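Local coordinates for protein 3-oxo-glucose-6-phosphate:glutamate aminotransferase (Bacillus subtilis subsp. subtilis, PDB 4K2M) that catalyses the reversible, pyridoxal phosphate-dependent transamination of 3-dehydro-glucose 6-phosphate with glutamate, giving kanosamine 6-phosphate on the way to kanosamine and neotrehalosadiamine, at residues 58-63 with 425-430. Numbering follows the deposited sequence.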
loop_
_atom_site.group_PDB
_atom_site.type_symbol
_atom_site.label_atom_id
_atom_site.label_comp_id
_atom_site.label_asym_id
_atom_site.label_seq_id
_atom_site.Cartn_x
_atom_site.Cartn_y
_atom_site.Cartn_z
ATOM N N PHE A 58 29.827 -3.856 -16.595
ATOM C CA PHE A 58 30.003 -2.617 -15.837
ATOM C C PHE A 58 30.444 -1.417 -16.663
ATOM O O PHE A 58 30.457 -0.295 -16.161
ATOM C CB PHE A 58 30.993 -2.831 -14.688
ATOM C CG PHE A 58 30.428 -3.643 -13.557
ATOM C CD1 PHE A 58 29.763 -3.010 -12.507
ATOM C CD2 PHE A 58 30.562 -5.031 -13.535
ATOM C CE1 PHE A 58 29.233 -3.750 -11.463
ATOM C CE2 PHE A 58 30.030 -5.784 -12.486
ATOM C CZ PHE A 58 29.371 -5.139 -11.450
ATOM N N ASN A 59 30.796 -1.659 -17.918
ATOM C CA ASN A 59 31.347 -0.606 -18.783
ATOM C C ASN A 59 32.455 0.178 -18.058
ATOM O O ASN A 59 32.454 1.414 -18.048
ATOM C CB ASN A 59 30.246 0.349 -19.262
ATOM C CG ASN A 59 30.719 1.274 -20.379
ATOM O OD1 ASN A 59 31.584 0.909 -21.166
ATOM N ND2 ASN A 59 30.144 2.472 -20.447
ATOM N N TYR A 60 33.392 -0.559 -17.462
ATOM C CA TYR A 60 34.467 0.012 -16.637
ATOM C C TYR A 60 35.191 1.122 -17.405
ATOM O O TYR A 60 35.675 0.902 -18.521
ATOM C CB TYR A 60 35.477 -1.093 -16.291
ATOM C CG TYR A 60 36.512 -0.759 -15.221
ATOM C CD1 TYR A 60 36.376 0.353 -14.393
ATOM C CD2 TYR A 60 37.628 -1.558 -15.055
ATOM C CE1 TYR A 60 37.329 0.646 -13.419
ATOM C CE2 TYR A 60 38.589 -1.282 -14.087
ATOM C CZ TYR A 60 38.431 -0.186 -13.265
ATOM O OH TYR A 60 39.389 0.073 -12.295
ATOM N N GLN A 61 35.233 2.316 -16.824
ATOM C CA GLN A 61 35.995 3.421 -17.408
ATOM C C GLN A 61 36.933 3.904 -16.319
ATOM O O GLN A 61 36.600 4.825 -15.588
ATOM C CB GLN A 61 35.083 4.586 -17.780
ATOM C CG GLN A 61 33.976 4.327 -18.778
ATOM C CD GLN A 61 33.180 5.597 -19.050
ATOM O OE1 GLN A 61 33.724 6.580 -19.576
ATOM N NE2 GLN A 61 31.901 5.604 -18.650
ATOM N N LYS A 62 38.093 3.270 -16.205
ATOM C CA LYS A 62 39.012 3.557 -15.106
ATOM C C LYS A 62 39.455 5.020 -15.115
ATOM O O LYS A 62 39.709 5.619 -14.068
ATOM C CB LYS A 62 40.229 2.629 -15.189
ATOM C CG LYS A 62 41.255 2.877 -14.094
ATOM C CD LYS A 62 42.242 1.729 -13.932
ATOM C CE LYS A 62 43.494 1.916 -14.784
ATOM N NZ LYS A 62 43.311 1.455 -16.190
ATOM N N ASN A 63 39.531 5.592 -16.310
ATOM C CA ASN A 63 39.991 6.968 -16.485
ATOM C C ASN A 63 38.898 8.023 -16.384
ATOM O O ASN A 63 39.140 9.191 -16.687
ATOM C CB ASN A 63 40.693 7.126 -17.840
ATOM C CG ASN A 63 39.813 6.695 -19.013
ATOM O OD1 ASN A 63 39.065 5.712 -18.923
ATOM N ND2 ASN A 63 39.938 7.404 -20.139
ATOM N N GLU A 425 33.797 4.285 -9.691
ATOM C CA GLU A 425 33.376 4.809 -8.391
ATOM C C GLU A 425 33.871 3.912 -7.264
ATOM O O GLU A 425 34.318 4.394 -6.219
ATOM C CB GLU A 425 31.861 4.895 -8.312
ATOM C CG GLU A 425 31.229 6.016 -9.099
ATOM C CD GLU A 425 29.724 5.831 -9.197
ATOM O OE1 GLU A 425 29.271 4.904 -9.909
ATOM O OE2 GLU A 425 28.991 6.605 -8.552
ATOM N N GLN A 426 33.755 2.597 -7.454
ATOM C CA GLN A 426 34.214 1.675 -6.427
ATOM C C GLN A 426 35.719 1.846 -6.176
ATOM O O GLN A 426 36.156 1.806 -5.021
ATOM C CB GLN A 426 33.883 0.223 -6.778
ATOM C CG GLN A 426 34.171 -0.729 -5.634
ATOM C CD GLN A 426 33.909 -2.169 -6.001
ATOM O OE1 GLN A 426 34.301 -2.622 -7.071
ATOM N NE2 GLN A 426 33.232 -2.894 -5.119
ATOM N N ASP A 427 36.494 2.060 -7.243
ATOM C CA ASP A 427 37.925 2.367 -7.099
ATOM C C ASP A 427 38.143 3.530 -6.141
ATOM O O ASP A 427 39.023 3.478 -5.274
ATOM C CB ASP A 427 38.567 2.730 -8.457
ATOM C CG ASP A 427 38.646 1.554 -9.415
ATOM O OD1 ASP A 427 38.528 0.392 -8.960
ATOM O OD2 ASP A 427 38.848 1.806 -10.630
ATOM N N ARG A 428 37.355 4.589 -6.294
ATOM C CA ARG A 428 37.531 5.759 -5.451
ATOM C C ARG A 428 37.158 5.490 -3.999
ATOM O O ARG A 428 37.835 5.958 -3.073
ATOM C CB ARG A 428 36.743 6.960 -5.989
ATOM C CG ARG A 428 37.047 8.245 -5.204
ATOM C CD ARG A 428 36.586 9.501 -5.914
ATOM N NE ARG A 428 36.968 10.715 -5.187
ATOM C CZ ARG A 428 38.123 11.356 -5.352
ATOM N NH1 ARG A 428 39.022 10.904 -6.218
ATOM N NH2 ARG A 428 38.380 12.453 -4.653
ATOM N N VAL A 429 36.091 4.716 -3.791
ATOM C CA VAL A 429 35.710 4.315 -2.439
ATOM C C VAL A 429 36.867 3.601 -1.764
ATOM O O VAL A 429 37.210 3.882 -0.612
ATOM C CB VAL A 429 34.489 3.375 -2.447
ATOM C CG1 VAL A 429 34.220 2.842 -1.020
ATOM C CG2 VAL A 429 33.272 4.101 -2.978
ATOM N N MET A 430 37.470 2.673 -2.494
ATOM C CA MET A 430 38.502 1.823 -1.929
ATOM C C MET A 430 39.802 2.575 -1.683
ATOM O O MET A 430 40.428 2.408 -0.641
ATOM C CB MET A 430 38.728 0.609 -2.827
ATOM C CG MET A 430 37.536 -0.340 -2.791
ATOM S SD MET A 430 37.798 -1.861 -3.690
ATOM C CE MET A 430 38.080 -1.244 -5.348
HETATM O O HOH W 1 39.653 4.229 -11.420
#
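Tyr60 and Asp427 approach from opposite directions across the gap between a loop of the N-terminal domain and helix 423-441 of the aminotransferase domain, a worked example of how a polar pair can help link an additional N-terminal domain to the aspartate aminotransferase fold. The phenol hydroxyl donates a very short hydrogen bond, Tyr60 OH to Asp427 OD2 at 2.5 Å. OD2 lies at the ring's edge and in its plane, 3.4 Å from Tyr60 CE1, whereas the carboxylate as a whole is turned 68° from the ring. Its other oxygen is no second acceptor for the phenol: Asp427 OD1 stands 3.5 Å from Tyr60 OH, too far off line to count as a bond, and instead forms a salt bridge with Arg325 of helix 312-329. With CG of Tyr60 anti to the backbone N and beside the carbonyl carbon (chi1 -168°), the ring's hydroxyl end is brought to the helix, while Leu423 and Glu424 touch its side chain. Beside this bond Lys62 contributes little: its CG comes 4.4 Å from Asp427 OD2, but the ammonium end leads away from the helix. Its backbone carbonyl joins through a water, 3.0 Å from Lys62 O and 2.7 Å from Asp427 OD2, within hydrogen-bonding reach of both. The patch is small, 86 Å² in all, and lies at the surface, away from the cofactor and substrate sites. Its chemistry is that of a shared carboxylate: OD2 accepts from the phenol, OD1 pairs with Arg325, and that guanidinium would be expected to favour the ionised form of Asp427, so that OD2 can accept from the tyrosine.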